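Fasciclin-1 (Drosophila melanogaster, PDB 1O70) serves as a neural cell adhesion molecule, a GPI-anchored membrane glycoprotein built from repeated FAS1 domains, of which the third and fourth form this fragment. Local coordinates at residues 242-247 / 268-273. Sequence-based numbering, arbitrary orientation.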
ATOM      1  N   TYR A 242       9.717   0.713   9.589  1.00 45.48           N
ATOM      2  CA  TYR A 242      10.377   1.777   8.868  1.00 43.96           C
ATOM      3  C   TYR A 242       9.564   2.275   7.691  1.00 42.43           C
ATOM      4  O   TYR A 242       9.185   1.493   6.817  1.00 42.63           O
ATOM      5  CB  TYR A 242      11.749   1.295   8.406  1.00 45.10           C
ATOM      6  CG  TYR A 242      12.623   0.839   9.553  1.00 48.67           C
ATOM      7  CD1 TYR A 242      12.427  -0.402  10.162  1.00 47.42           C
ATOM      8  CD2 TYR A 242      13.621   1.674  10.060  1.00 49.52           C
ATOM      9  CE1 TYR A 242      13.206  -0.796  11.247  1.00 50.26           C
ATOM     10  CE2 TYR A 242      14.403   1.289  11.144  1.00 51.27           C
ATOM     11  CZ  TYR A 242      14.190   0.055  11.733  1.00 51.24           C
ATOM     12  OH  TYR A 242      14.962  -0.322  12.806  1.00 53.72           O
ATOM     13  N   THR A 243       9.263   3.568   7.675  1.00 39.83           N
ATOM     14  CA  THR A 243       8.528   4.108   6.548  1.00 41.16           C
ATOM     15  C   THR A 243       9.591   4.425   5.515  1.00 40.96           C
ATOM     16  O   THR A 243      10.773   4.576   5.847  1.00 39.96           O
ATOM     17  CB  THR A 243       7.750   5.406   6.879  1.00 41.99           C
ATOM     18  OG1 THR A 243       8.669   6.463   7.190  1.00 43.02           O
ATOM     19  CG2 THR A 243       6.817   5.179   8.051  1.00 40.98           C
ATOM     20  N   MET A 244       9.178   4.512   4.262  1.00 40.37           N
ATOM     21  CA  MET A 244      10.123   4.792   3.210  1.00 41.95           C
ATOM     22  C   MET A 244      10.816   6.122   3.537  1.00 44.49           C
ATOM     23  O   MET A 244      11.994   6.305   3.235  1.00 45.39           O
ATOM     24  CB  MET A 244       9.395   4.827   1.861  1.00 39.06           C
ATOM     25  CG  MET A 244      10.246   4.471   0.667  1.00 38.17           C
ATOM     26  SD  MET A 244      11.224   2.981   0.823  1.00 38.88           S
ATOM     27  CE  MET A 244      10.110   1.733   0.346  1.00 42.36           C
ATOM     28  N   LYS A 245      10.096   7.028   4.195  1.00 46.17           N
ATOM     29  CA  LYS A 245      10.654   8.327   4.567  1.00 47.74           C
ATOM     30  C   LYS A 245      11.704   8.163   5.660  1.00 47.45           C
ATOM     31  O   LYS A 245      12.580   9.013   5.816  1.00 46.57           O
ATOM     32  CB  LYS A 245       9.546   9.263   5.052  1.00 50.37           C
ATOM     33  CG  LYS A 245       9.824  10.731   4.821  1.00 53.80           C
ATOM     34  CD  LYS A 245       8.620  11.567   5.199  1.00 57.25           C
ATOM     35  CE  LYS A 245       8.876  13.049   4.960  1.00 60.56           C
ATOM     36  NZ  LYS A 245       7.767  13.906   5.482  1.00 61.84           N
ATOM     37  N   ASP A 246      11.616   7.077   6.424  1.00 46.89           N
ATOM     38  CA  ASP A 246      12.602   6.826   7.473  1.00 45.98           C
ATOM     39  C   ASP A 246      13.889   6.350   6.818  1.00 46.21           C
ATOM     40  O   ASP A 246      14.967   6.851   7.118  1.00 47.82           O
ATOM     41  CB  ASP A 246      12.136   5.746   8.460  1.00 42.60           C
ATOM     42  CG  ASP A 246      10.962   6.187   9.318  1.00 41.32           C
ATOM     43  OD1 ASP A 246      10.782   7.408   9.532  1.00 38.51           O
ATOM     44  OD2 ASP A 246      10.229   5.299   9.804  1.00 40.27           O
ATOM     45  N   LEU A 247      13.764   5.384   5.915  1.00 46.62           N
ATOM     46  CA  LEU A 247      14.925   4.833   5.231  1.00 47.65           C
ATOM     47  C   LEU A 247      15.705   5.933   4.515  1.00 47.81           C
ATOM     48  O   LEU A 247      16.934   5.905   4.471  1.00 46.13           O
ATOM     49  CB  LEU A 247      14.481   3.764   4.231  1.00 47.38           C
ATOM     50  CG  LEU A 247      13.566   2.694   4.833  1.00 48.46           C
ATOM     51  CD1 LEU A 247      13.138   1.724   3.751  1.00 48.72           C
ATOM     52  CD2 LEU A 247      14.289   1.962   5.960  1.00 46.23           C
ATOM     53  N   ILE A 268      20.938  -1.589   2.638  1.00 42.68           N
ATOM     54  CA  ILE A 268      20.458  -0.976   1.419  1.00 43.09           C
ATOM     55  C   ILE A 268      20.589   0.521   1.558  1.00 44.11           C
ATOM     56  O   ILE A 268      21.007   1.024   2.598  1.00 44.63           O
ATOM     57  CB  ILE A 268      18.972  -1.291   1.180  1.00 43.33           C
ATOM     58  CG1 ILE A 268      18.152  -0.785   2.371  1.00 42.89           C
ATOM     59  CG2 ILE A 268      18.777  -2.781   0.959  1.00 42.60           C
ATOM     60  CD1 ILE A 268      16.664  -0.922   2.203  1.00 45.06           C
ATOM     61  N   ARG A 269      20.231   1.234   0.499  1.00 44.53           N
ATOM     62  CA  ARG A 269      20.270   2.680   0.526  1.00 44.45           C
ATOM     63  C   ARG A 269      19.021   3.129  -0.212  1.00 42.76           C
ATOM     64  O   ARG A 269      18.690   2.571  -1.256  1.00 43.53           O
ATOM     65  CB  ARG A 269      21.518   3.188  -0.175  1.00 49.04           C
ATOM     66  CG  ARG A 269      21.741   4.652   0.044  1.00 56.32           C
ATOM     67  CD  ARG A 269      22.785   5.189  -0.892  1.00 62.31           C
ATOM     68  NE  ARG A 269      22.816   6.642  -0.824  1.00 69.35           N
ATOM     69  CZ  ARG A 269      23.483   7.413  -1.675  1.00 73.76           C
ATOM     70  NH1 ARG A 269      24.179   6.865  -2.667  1.00 75.60           N
ATOM     71  NH2 ARG A 269      23.464   8.734  -1.530  1.00 76.07           N
ATOM     72  N   VAL A 270      18.317   4.114   0.334  1.00 40.30           N
ATOM     73  CA  VAL A 270      17.086   4.604  -0.284  1.00 38.86           C
ATOM     74  C   VAL A 270      17.196   6.068  -0.699  1.00 39.84           C
ATOM     75  O   VAL A 270      17.714   6.884   0.058  1.00 41.46           O
ATOM     76  CB  VAL A 270      15.888   4.462   0.684  1.00 37.25           C
ATOM     77  CG1 VAL A 270      14.600   4.876  -0.019  1.00 35.83           C
ATOM     78  CG2 VAL A 270      15.790   3.033   1.198  1.00 34.17           C
ATOM     79  N   GLU A 271      16.699   6.402  -1.890  1.00 40.87           N
ATOM     80  CA  GLU A 271      16.762   7.781  -2.378  1.00 42.58           C
ATOM     81  C   GLU A 271      15.448   8.254  -2.998  1.00 43.20           C
ATOM     82  O   GLU A 271      14.596   7.442  -3.349  1.00 42.24           O
ATOM     83  CB  GLU A 271      17.869   7.919  -3.428  1.00 42.49           C
ATOM     84  CG  GLU A 271      19.209   7.344  -3.005  1.00 44.82           C
ATOM     85  CD  GLU A 271      20.237   7.362  -4.126  1.00 47.05           C
ATOM     86  OE1 GLU A 271      19.836   7.303  -5.316  1.00 46.94           O
ATOM     87  OE2 GLU A 271      21.451   7.408  -3.817  1.00 46.84           O
ATOM     88  N   GLU A 272      15.288   9.570  -3.112  1.00 45.18           N
ATOM     89  CA  GLU A 272      14.101  10.145  -3.731  1.00 47.86           C
ATOM     90  C   GLU A 272      14.460  10.383  -5.190  1.00 48.62           C
ATOM     91  O   GLU A 272      15.572  10.821  -5.500  1.00 48.89           O
ATOM     92  CB  GLU A 272      13.636  11.378  -2.954  1.00 50.71           C
ATOM     93  CG  GLU A 272      13.276  11.099  -1.504  1.00 54.02           C
ATOM     94  CD  GLU A 272      12.821  12.344  -0.768  1.00 20.00           C
ATOM     95  OE1 GLU A 272      12.787  13.425  -1.393  1.00 20.00           O
ATOM     96  OE2 GLU A 272      12.497  12.238   0.434  1.00 20.00           O
ATOM     97  N   GLU A 273      13.526  10.087  -6.083  1.00 49.14           N
ATOM     98  CA  GLU A 273      13.758  10.268  -7.503  1.00 49.91           C
ATOM     99  C   GLU A 273      12.459  10.567  -8.223  1.00 51.23           C
ATOM    100  O   GLU A 273      11.637   9.678  -8.431  1.00 52.59           O
ATOM    101  CB  GLU A 273      14.394   9.012  -8.092  1.00 50.43           C
ATOM    102  CG  GLU A 273      15.815   9.206  -8.556  1.00 50.50           C
ATOM    103  CD  GLU A 273      16.510   7.900  -8.873  1.00 50.63           C
ATOM    104  OE1 GLU A 273      15.943   7.102  -9.657  1.00 49.50           O
ATOM    105  OE2 GLU A 273      17.622   7.679  -8.339  1.00 50.16           O
TER
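Met-244 and Leu-247, both in the first turn of helix 244-253, close on Val-270 of strand 265-273 and take one of its methyl branches each. The chain enters this turn through Tyr-242, whose backbone is held by Thr-195 and His-301, and then through Thr-243, the N-cap. Thr-243 and Asp-246 form a capping box: Thr-243 N gives a nearly straight bond of 2.9 Å to Asp-246 OD2, reaching that oxygen from above the carboxylate plane, and Asp-246 N returns a weak bond to Thr-243 OG1. Asp-246 N also bonds to the carbonyl Thr-243 O, which accepts from Leu-247 N as well; these bonds fix the first turn of the helix from within the segment. Met-244 N is bound by Asp-292 OD1. The side chain of Met-244 bends at chi2 (49°) and again at chi3 (85°), which sets SD 4.0 Å from Val-270 CG1, the two side chains crossing at about a right angle; Val-288, Pro-291 and Tyr-277 pack around the same methionine. Leu-247 directs its CB at the strand, 3.4 Å from Val-270 CG2, while its CD1 lies 3.9 Å from that same methyl. Val-270 can serve both residues because its CG1 is anti to the backbone N (chi1 -176°), leaving CG2 on the Leu-247 side. Val-257 and Leu-259 of the neighbouring edge strand also touch Leu-247. No hydrogen bond crosses between the two segments; the three touching residues are buried and the join is wholly apolar. This is helix-on-sheet packing within the fourth FAS1 domain, where the helix leading into strands 257-260 and 265-273 folds back over them, in the alpha/beta FAS1 fold with its seven-stranded mixed sheet.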